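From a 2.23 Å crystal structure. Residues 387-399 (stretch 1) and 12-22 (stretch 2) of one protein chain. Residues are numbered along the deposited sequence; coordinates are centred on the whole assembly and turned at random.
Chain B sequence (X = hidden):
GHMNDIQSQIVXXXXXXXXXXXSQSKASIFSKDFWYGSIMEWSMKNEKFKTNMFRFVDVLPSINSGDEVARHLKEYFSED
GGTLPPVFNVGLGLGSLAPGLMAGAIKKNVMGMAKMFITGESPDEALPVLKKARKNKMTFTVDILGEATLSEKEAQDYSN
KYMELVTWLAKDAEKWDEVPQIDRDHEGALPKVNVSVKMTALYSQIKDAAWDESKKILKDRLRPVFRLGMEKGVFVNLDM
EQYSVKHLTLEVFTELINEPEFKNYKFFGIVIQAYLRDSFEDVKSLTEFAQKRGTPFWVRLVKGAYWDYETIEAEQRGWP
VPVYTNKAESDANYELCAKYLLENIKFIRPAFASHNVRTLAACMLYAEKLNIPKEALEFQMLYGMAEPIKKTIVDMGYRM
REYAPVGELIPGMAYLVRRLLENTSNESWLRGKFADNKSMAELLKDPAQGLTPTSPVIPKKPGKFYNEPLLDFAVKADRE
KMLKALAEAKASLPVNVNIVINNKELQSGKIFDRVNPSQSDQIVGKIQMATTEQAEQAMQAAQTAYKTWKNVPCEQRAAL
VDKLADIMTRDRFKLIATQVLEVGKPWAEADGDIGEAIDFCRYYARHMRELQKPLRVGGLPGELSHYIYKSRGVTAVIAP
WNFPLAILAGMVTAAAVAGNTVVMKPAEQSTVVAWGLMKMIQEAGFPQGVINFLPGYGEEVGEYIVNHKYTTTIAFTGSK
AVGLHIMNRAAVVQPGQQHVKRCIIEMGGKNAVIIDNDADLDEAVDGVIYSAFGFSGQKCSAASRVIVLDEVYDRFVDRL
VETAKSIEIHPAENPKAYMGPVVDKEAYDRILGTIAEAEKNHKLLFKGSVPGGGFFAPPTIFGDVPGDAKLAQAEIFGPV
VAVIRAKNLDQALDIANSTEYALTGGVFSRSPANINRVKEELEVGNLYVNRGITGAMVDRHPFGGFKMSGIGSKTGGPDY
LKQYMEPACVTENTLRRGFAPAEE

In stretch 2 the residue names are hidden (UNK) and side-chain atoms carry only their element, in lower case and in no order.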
ATOM      1  N   GLU B 387       6.046   5.753 -56.257  1.00 43.34           N
ATOM      2  CA  GLU B 387       6.507   5.813 -57.648  1.00 43.99           C
ATOM      3  C   GLU B 387       5.512   5.257 -58.664  1.00 40.75           C
ATOM      4  O   GLU B 387       5.292   5.912 -59.699  1.00 42.86           O
ATOM      5  CB  GLU B 387       7.857   5.088 -57.754  1.00 52.10           C
ATOM      6  CG  GLU B 387       9.020   5.941 -57.293  1.00 59.40           C
ATOM      7  CD  GLU B 387       8.976   7.327 -57.902  1.00 64.47           C
ATOM      8  OE1 GLU B 387       8.925   7.402 -59.152  1.00 68.80           O
ATOM      9  OE2 GLU B 387       8.966   8.327 -57.137  1.00 61.33           O
ATOM     10  N   PRO B 388       4.899   4.084 -58.466  1.00 36.93           N
ATOM     11  CA  PRO B 388       3.963   3.603 -59.496  1.00 40.26           C
ATOM     12  C   PRO B 388       2.735   4.483 -59.632  1.00 39.34           C
ATOM     13  O   PRO B 388       2.233   4.678 -60.747  1.00 47.88           O
ATOM     14  CB  PRO B 388       3.590   2.193 -59.009  1.00 42.51           C
ATOM     15  CG  PRO B 388       4.588   1.849 -57.973  1.00 45.80           C
ATOM     16  CD  PRO B 388       4.991   3.138 -57.342  1.00 39.34           C
ATOM     17  N   ILE B 389       2.243   5.028 -58.517  1.00 39.10           N
ATOM     18  CA  ILE B 389       1.071   5.901 -58.558  1.00 38.51           C
ATOM     19  C   ILE B 389       1.422   7.249 -59.171  1.00 36.80           C
ATOM     20  O   ILE B 389       0.701   7.760 -60.037  1.00 34.01           O
ATOM     21  CB  ILE B 389       0.488   6.055 -57.147  1.00 30.35           C
ATOM     22  CG1 ILE B 389       0.423   4.672 -56.495  1.00 41.84           C
ATOM     23  CG2 ILE B 389      -0.869   6.694 -57.235  1.00 27.69           C
ATOM     24  CD1 ILE B 389      -0.135   4.649 -55.093  1.00 47.44           C
ATOM     25  N   LYS B 390       2.534   7.844 -58.718  1.00 40.05           N
ATOM     26  CA  LYS B 390       3.034   9.111 -59.253  1.00 38.90           C
ATOM     27  C   LYS B 390       3.130   9.091 -60.775  1.00 44.07           C
ATOM     28  O   LYS B 390       2.639  10.000 -61.461  1.00 43.22           O
ATOM     29  CB  LYS B 390       4.413   9.390 -58.646  1.00 42.77           C
ATOM     30  CG  LYS B 390       4.862  10.842 -58.603  1.00 39.70           C
ATOM     31  CD  LYS B 390       6.246  10.934 -57.946  1.00 36.68           C
ATOM     32  CE  LYS B 390       6.177  10.753 -56.420  1.00 37.91           C
ATOM     33  NZ  LYS B 390       7.520  10.693 -55.746  1.00 26.94           N
ATOM     34  N   LYS B 391       3.788   8.063 -61.319  1.00 43.70           N
ATOM     35  CA  LYS B 391       3.965   7.982 -62.764  1.00 38.68           C
ATOM     36  C   LYS B 391       2.622   7.889 -63.475  1.00 33.54           C
ATOM     37  O   LYS B 391       2.420   8.522 -64.517  1.00 33.08           O
ATOM     38  CB  LYS B 391       4.846   6.780 -63.104  1.00 31.13           C
ATOM     39  CG  LYS B 391       4.929   6.440 -64.578  1.00 42.62           C
ATOM     40  CD  LYS B 391       5.941   7.291 -65.309  1.00 48.67           C
ATOM     41  CE  LYS B 391       6.365   6.616 -66.614  1.00 51.05           C
ATOM     42  NZ  LYS B 391       5.192   6.088 -67.374  1.00 51.39           N
ATOM     43  N   THR B 392       1.684   7.122 -62.906  1.00 36.85           N
ATOM     44  CA  THR B 392       0.362   6.973 -63.511  1.00 42.32           C
ATOM     45  C   THR B 392      -0.373   8.309 -63.580  1.00 38.69           C
ATOM     46  O   THR B 392      -0.954   8.649 -64.617  1.00 37.36           O
ATOM     47  CB  THR B 392      -0.455   5.939 -62.730  1.00 44.16           C
ATOM     48  OG1 THR B 392       0.162   4.651 -62.841  1.00 41.65           O
ATOM     49  CG2 THR B 392      -1.876   5.851 -63.273  1.00 45.39           C
ATOM     50  N   ILE B 393      -0.343   9.085 -62.490  1.00 39.09           N
ATOM     51  CA  ILE B 393      -0.995  10.396 -62.474  1.00 40.54           C
ATOM     52  C   ILE B 393      -0.457  11.282 -63.588  1.00 40.03           C
ATOM     53  O   ILE B 393      -1.213  12.013 -64.241  1.00 37.28           O
ATOM     54  CB  ILE B 393      -0.812  11.082 -61.106  1.00 34.80           C
ATOM     55  CG1 ILE B 393      -1.414  10.258 -59.973  1.00 40.86           C
ATOM     56  CG2 ILE B 393      -1.418  12.465 -61.136  1.00 32.96           C
ATOM     57  CD1 ILE B 393      -2.895  10.095 -60.065  1.00 46.05           C
ATOM     58  N   VAL B 394       0.862  11.256 -63.801  1.00 45.44           N
ATOM     59  CA  VAL B 394       1.466  12.058 -64.863  1.00 44.15           C
ATOM     60  C   VAL B 394       0.997  11.570 -66.228  1.00 45.15           C
ATOM     61  O   VAL B 394       0.673  12.374 -67.112  1.00 39.75           O
ATOM     62  CB  VAL B 394       3.003  12.031 -64.744  1.00 46.03           C
ATOM     63  CG1 VAL B 394       3.646  12.773 -65.911  1.00 49.48           C
ATOM     64  CG2 VAL B 394       3.450  12.620 -63.415  1.00 42.73           C
ATOM     65  N   ASP B 395       0.980  10.246 -66.429  1.00 48.76           N
ATOM     66  CA  ASP B 395       0.494   9.700 -67.695  1.00 48.08           C
ATOM     67  C   ASP B 395      -0.941  10.128 -67.969  1.00 48.06           C
ATOM     68  O   ASP B 395      -1.312  10.344 -69.127  1.00 45.64           O
ATOM     69  CB  ASP B 395       0.578   8.173 -67.702  1.00 49.61           C
ATOM     70  CG  ASP B 395       2.007   7.653 -67.712  1.00 54.26           C
ATOM     71  OD1 ASP B 395       2.923   8.399 -68.137  1.00 54.96           O
ATOM     72  OD2 ASP B 395       2.201   6.480 -67.312  1.00 52.59           O
ATOM     73  N   MET B 396      -1.758  10.276 -66.927  1.00 41.85           N
ATOM     74  CA  MET B 396      -3.143  10.676 -67.133  1.00 42.14           C
ATOM     75  C   MET B 396      -3.280  12.160 -67.442  1.00 43.19           C
ATOM     76  O   MET B 396      -4.409  12.645 -67.602  1.00 38.05           O
ATOM     77  CB  MET B 396      -3.973  10.288 -65.909  1.00 41.27           C
ATOM     78  CG  MET B 396      -4.127   8.777 -65.797  1.00 37.90           C
ATOM     79  SD  MET B 396      -4.772   8.208 -64.226  1.00 42.22           S
ATOM     80  CE  MET B 396      -6.460   8.812 -64.285  1.00 42.84           C
ATOM     81  N   GLY B 397      -2.163  12.884 -67.504  1.00 40.35           N
ATOM     82  CA  GLY B 397      -2.145  14.264 -67.933  1.00 35.17           C
ATOM     83  C   GLY B 397      -2.207  15.296 -66.832  1.00 38.03           C
ATOM     84  O   GLY B 397      -2.288  16.488 -67.141  1.00 35.66           O
ATOM     85  N   TYR B 398      -2.156  14.888 -65.567  1.00 39.99           N
ATOM     86  CA  TYR B 398      -2.309  15.826 -64.462  1.00 33.46           C
ATOM     87  C   TYR B 398      -0.957  16.396 -64.048  1.00 32.70           C
ATOM     88  O   TYR B 398       0.091  15.767 -64.230  1.00 33.24           O
ATOM     89  CB  TYR B 398      -2.971  15.145 -63.266  1.00 31.64           C
ATOM     90  CG  TYR B 398      -4.424  14.759 -63.469  1.00 34.70           C
ATOM     91  CD1 TYR B 398      -5.451  15.668 -63.235  1.00 30.84           C
ATOM     92  CD2 TYR B 398      -4.771  13.471 -63.872  1.00 37.86           C
ATOM     93  CE1 TYR B 398      -6.791  15.302 -63.404  1.00 32.57           C
ATOM     94  CE2 TYR B 398      -6.105  13.098 -64.050  1.00 42.08           C
ATOM     95  CZ  TYR B 398      -7.109  14.017 -63.816  1.00 40.90           C
ATOM     96  OH  TYR B 398      -8.429  13.645 -63.991  1.00 45.01           O
ATOM     97  N   ARG B 399      -0.997  17.592 -63.465  1.00 30.31           N
ATOM     98  CA  ARG B 399       0.203  18.251 -62.966  1.00 30.05           C
ATOM     99  C   ARG B 399       0.593  17.667 -61.607  1.00 34.67           C
ATOM    100  O   ARG B 399      -0.200  17.704 -60.658  1.00 26.53           O
ATOM    101  CB  ARG B 399      -0.034  19.752 -62.862  1.00 30.51           C
ATOM    102  CG  ARG B 399       1.194  20.516 -62.425  1.00 36.39           C
ATOM    103  CD  ARG B 399       1.070  22.002 -62.722  1.00 29.03           C
ATOM    104  NE  ARG B 399       0.063  22.654 -61.895  1.00 33.09           N
ATOM    105  CZ  ARG B 399      -1.169  22.938 -62.304  1.00 37.37           C
ATOM    106  NH1 ARG B 399      -1.552  22.627 -63.537  1.00 38.56           N
ATOM    107  NH2 ARG B 399      -2.011  23.549 -61.483  1.00 32.12           N
ATOM    108  N   UNK B  12     -14.856   3.496 -59.995  1.00 46.95           N
ATOM    109  CA  UNK B  12     -14.411   3.206 -61.358  1.00 55.42           C
ATOM    110  C   UNK B  12     -13.102   3.917 -61.685  1.00 53.37           C
ATOM    111  O   UNK B  12     -12.214   3.334 -62.320  1.00 49.08           O
ATOM    112  o   UNK B  12     -16.657   2.814 -62.162  1.00 54.27           O
ATOM    113  c   UNK B  12     -15.496   3.593 -62.367  1.00 53.83           C
ATOM    114  N   UNK B  13     -12.984   5.194 -61.313  1.00 51.23           N
ATOM    115  CA  UNK B  13     -11.750   5.918 -61.595  1.00 47.22           C
ATOM    116  C   UNK B  13     -10.570   5.299 -60.858  1.00 42.78           C
ATOM    117  O   UNK B  13      -9.474   5.177 -61.419  1.00 37.83           O
ATOM    118  n   UNK B  13     -12.894   9.967 -64.897  1.00 36.32           N
ATOM    119  c   UNK B  13     -11.806   9.753 -64.156  1.00 43.07           C
ATOM    120  c   UNK B  13     -10.656   8.206 -61.501  1.00 40.01           C
ATOM    121  n   UNK B  13     -11.037  10.773 -63.789  1.00 42.24           N
ATOM    122  c   UNK B  13     -11.905   7.393 -61.232  1.00 44.49           C
ATOM    123  n   UNK B  13     -11.485   8.515 -63.795  1.00 44.84           N
ATOM    124  c   UNK B  13     -10.328   8.163 -62.981  1.00 43.07           C
ATOM    125  N   UNK B  14     -10.780   4.897 -59.599  1.00 40.45           N
ATOM    126  CA  UNK B  14      -9.718   4.241 -58.853  1.00 36.68           C
ATOM    127  C   UNK B  14      -9.298   2.921 -59.471  1.00 41.77           C
ATOM    128  O   UNK B  14      -8.110   2.582 -59.493  1.00 41.35           O
ATOM    129  N   UNK B  15     -10.263   2.172 -60.016  1.00 43.60           N
ATOM    130  CA  UNK B  15      -9.930   0.913 -60.675  1.00 45.86           C
ATOM    131  C   UNK B  15      -9.078   1.147 -61.917  1.00 43.50           C
ATOM    132  O   UNK B  15      -8.147   0.379 -62.186  1.00 40.87           O
ATOM    133  c   UNK B  15     -11.941  -0.424 -59.824  1.00 51.41           C
ATOM    134  c   UNK B  15     -13.261  -1.082 -60.200  1.00 52.44           C
ATOM    135  c   UNK B  15     -11.208   0.152 -61.032  1.00 48.15           C
ATOM    136  o   UNK B  15     -13.884  -1.731 -59.330  1.00 52.64           O
ATOM    137  o   UNK B  15     -13.672  -0.952 -61.368  1.00 54.62           O
ATOM    138  N   UNK B  16      -9.368   2.211 -62.678  1.00 40.17           N
ATOM    139  CA  UNK B  16      -8.524   2.546 -63.822  1.00 39.22           C
ATOM    140  C   UNK B  16      -7.106   2.875 -63.385  1.00 38.35           C
ATOM    141  O   UNK B  16      -6.140   2.383 -63.980  1.00 40.92           O
ATOM    142  c   UNK B  16      -9.112   3.725 -64.593  1.00 46.88           C
ATOM    143  c   UNK B  16      -8.206   4.247 -65.706  1.00 57.45           C
ATOM    144  o   UNK B  16      -9.893   5.911 -66.050  1.00 66.89           O
ATOM    145  o   UNK B  16      -8.010   6.118 -67.186  1.00 58.23           O
ATOM    146  c   UNK B  16      -8.739   5.522 -66.357  1.00 63.65           C
ATOM    147  N   UNK B  17      -6.964   3.669 -62.316  1.00 35.58           N
ATOM    148  CA  UNK B  17      -5.641   4.076 -61.849  1.00 37.78           C
ATOM    149  C   UNK B  17      -4.831   2.862 -61.416  1.00 37.69           C
ATOM    150  O   UNK B  17      -3.653   2.727 -61.767  1.00 39.13           O
ATOM    151  c   UNK B  17      -4.456   5.287 -59.963  1.00 30.61           C
ATOM    152  c   UNK B  17      -6.317   6.437 -61.265  1.00 31.35           C
ATOM    153  c   UNK B  17      -6.680   7.441 -60.181  1.00 29.82           C
ATOM    154  c   UNK B  17      -5.774   5.113 -60.713  1.00 34.59           C
ATOM    155  N   UNK B  18      -5.453   1.947 -60.679  1.00 37.74           N
ATOM    156  CA  UNK B  18      -4.745   0.745 -60.251  1.00 42.74           C
ATOM    157  C   UNK B  18      -4.433  -0.178 -61.430  1.00 45.31           C
ATOM    158  O   UNK B  18      -3.414  -0.884 -61.413  1.00 41.10           O
ATOM    159  c   UNK B  18      -6.793   0.250 -56.991  1.00 38.05           C
ATOM    160  c   UNK B  18      -5.557   0.019 -59.180  1.00 41.82           C
ATOM    161  c   UNK B  18      -5.700   0.816 -57.871  1.00 39.07           C
ATOM    162  c   UNK B  18      -4.403   0.843 -57.101  1.00 38.88           C
ATOM    163  N   UNK B  19      -5.300  -0.216 -62.445  1.00 44.27           N
ATOM    164  CA  UNK B  19      -5.016  -1.051 -63.610  1.00 47.97           C
ATOM    165  C   UNK B  19      -3.790  -0.539 -64.358  1.00 45.25           C
ATOM    166  O   UNK B  19      -2.882  -1.315 -64.685  1.00 42.69           O
ATOM    167  c   UNK B  19      -6.571  -4.259 -64.869  1.00 58.03           C
ATOM    168  c   UNK B  19      -6.235  -1.112 -64.533  1.00 45.42           C
ATOM    169  c   UNK B  19      -6.036  -1.940 -65.790  1.00 50.29           C
ATOM    170  n   UNK B  19      -6.184  -5.708 -64.959  1.00 58.70           N
ATOM    171  c   UNK B  19      -5.514  -3.349 -65.492  1.00 56.37           C
ATOM    172  N   UNK B  20      -3.734   0.777 -64.599  1.00 43.55           N
ATOM    173  CA  UNK B  20      -2.565   1.376 -65.236  1.00 42.49           C
ATOM    174  C   UNK B  20      -1.302   1.106 -64.430  1.00 45.30           C
ATOM    175  O   UNK B  20      -0.224   0.893 -64.999  1.00 50.40           O
ATOM    176  n   UNK B  20      -4.683   5.539 -67.260  1.00 51.25           N
ATOM    177  n   UNK B  20      -5.008   6.645 -69.247  1.00 48.29           N
ATOM    178  c   UNK B  20      -4.191   6.054 -68.383  1.00 52.08           C
ATOM    179  c   UNK B  20      -3.732   3.374 -66.405  1.00 43.34           C
ATOM    180  c   UNK B  20      -3.883   4.885 -66.226  1.00 49.73           C
ATOM    181  c   UNK B  20      -2.743   2.887 -65.379  1.00 42.00           C
ATOM    182  n   UNK B  20      -2.888   5.972 -68.642  1.00 52.79           N
ATOM    183  N   UNK B  21      -1.419   1.108 -63.097  1.00 38.56           N
ATOM    184  CA  UNK B  21      -0.250   0.911 -62.247  1.00 42.19           C
ATOM    185  C   UNK B  21       0.381  -0.450 -62.474  1.00 44.02           C
ATOM    186  O   UNK B  21       1.601  -0.594 -62.343  1.00 45.96           O
ATOM    187  c   UNK B  21      -0.632   1.080 -60.776  1.00 42.83           C
ATOM    188  c   UNK B  21      -0.799   2.524 -60.349  1.00 48.85           C
ATOM    189  s   UNK B  21      -1.709   2.691 -58.804  1.00 51.95           S
ATOM    190  c   UNK B  21      -0.748   1.608 -57.736  1.00 49.57           C
ATOM    191  N   UNK B  22      -0.425  -1.453 -62.834  1.00 47.09           N
ATOM    192  CA  UNK B  22       0.121  -2.771 -63.124  1.00 50.81           C
ATOM    193  C   UNK B  22       1.031  -2.757 -64.342  1.00 51.43           C
ATOM    194  O   UNK B  22       1.896  -3.630 -64.460  1.00 55.65           O
ATOM    195  c   UNK B  22      -1.007  -3.774 -63.366  1.00 57.11           C
ATOM    196  c   UNK B  22      -3.195  -4.802 -62.677  1.00 69.61           C
ATOM    197  c   UNK B  22      -2.096  -3.815 -62.308  1.00 63.10           C
ATOM    198  o   UNK B  22      -3.078  -5.434 -63.747  1.00 74.62           O
ATOM    199  o   UNK B  22      -4.171  -4.950 -61.909  1.00 69.65           O
TER

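Position 12 carries one carbon and then one oxygen, out of reach of stretch 1: Ser-12, a bystander. Position 13 has three carbons, a nitrogen, then a carbon bearing two more nitrogens. Its CB points sideways, but the chain curls so that its third carbon lies 4.1 Å from Met-396 CE, while one terminal nitrogen sits 3.9 Å from Tyr-398 OH, which lies at the edge of the planar end group; no hydrogen bond forms. This is Arg-13, with chi2 and chi3 both p. Position 14 has no side-chain atoms, hence Gly-14, out of reach. Position 15, three carbons with two oxygens on the third, is Glu-15, exposed and uninvolved.

Position 16 repeats that pattern; its CB points sideways but its end comes nearer to stretch 1, one oxygen stopping 4.3 Å from Met-396 CE. This is Glu-16. Position 17 has four carbons, forked at the first, one arm two carbons long. The inner carbon of the long arm packs 3.8 Å from Met-396 SD, and the short arm lies 4.2 Å from Thr-392 CG2: Ile-17. Position 18, four carbons forked at the second, is Leu-18, whose CB points away. Position 19, four carbons in a row ending in nitrogen, is Lys-19, also out of reach.

Position 20 has three carbons, a nitrogen, and a carbon with two nitrogens; its third carbon comes 3.7 Å from Thr-392 CG2. It is Arg-20. Met-396 CG covers one face of the guanidinium, 3.6 Å from Arg-20 NE, while that same NE makes a weak hydrogen bond to Glu-16 OE2 at 3.4 Å, part of a salt bridge one turn back. Position 21 is an unbranched run of two carbons, a sulfur and a carbon; its last carbon lies 3.5 Å from Ile-389 CG1, and its second 3.4 Å from Thr-392 OG1. This is Met-21. Position 22, three carbons ending in two oxygens, is Glu-22, clear of the contact.

The two helices cross at 111°, their axes 9.2 Å apart at closest approach, and no hydrogen bond or salt bridge joins them. Packing does the work. Closest in backbone are Pro-388 and Met-21, with CA atoms 5.7 Å apart. Thr-392 OG1 donates to Pro-388 O at 2.9 Å while still resting against Met-21 CG; its methyl meets Arg-20 CD and Ile-17 O. Beyond the helix end, Met-396 extends the surface across Arg-13, Ile-17 and Arg-20, just before Gly-397 takes the positive phi of a Schellman motif. The design rule: Thr-392 OG1 and the Glu-16/Arg-20 pair are bonded within their own segments, and packing makes the contact across, including carbon against polar atoms.

Stretch 2 12-22: SRGEEILKRME
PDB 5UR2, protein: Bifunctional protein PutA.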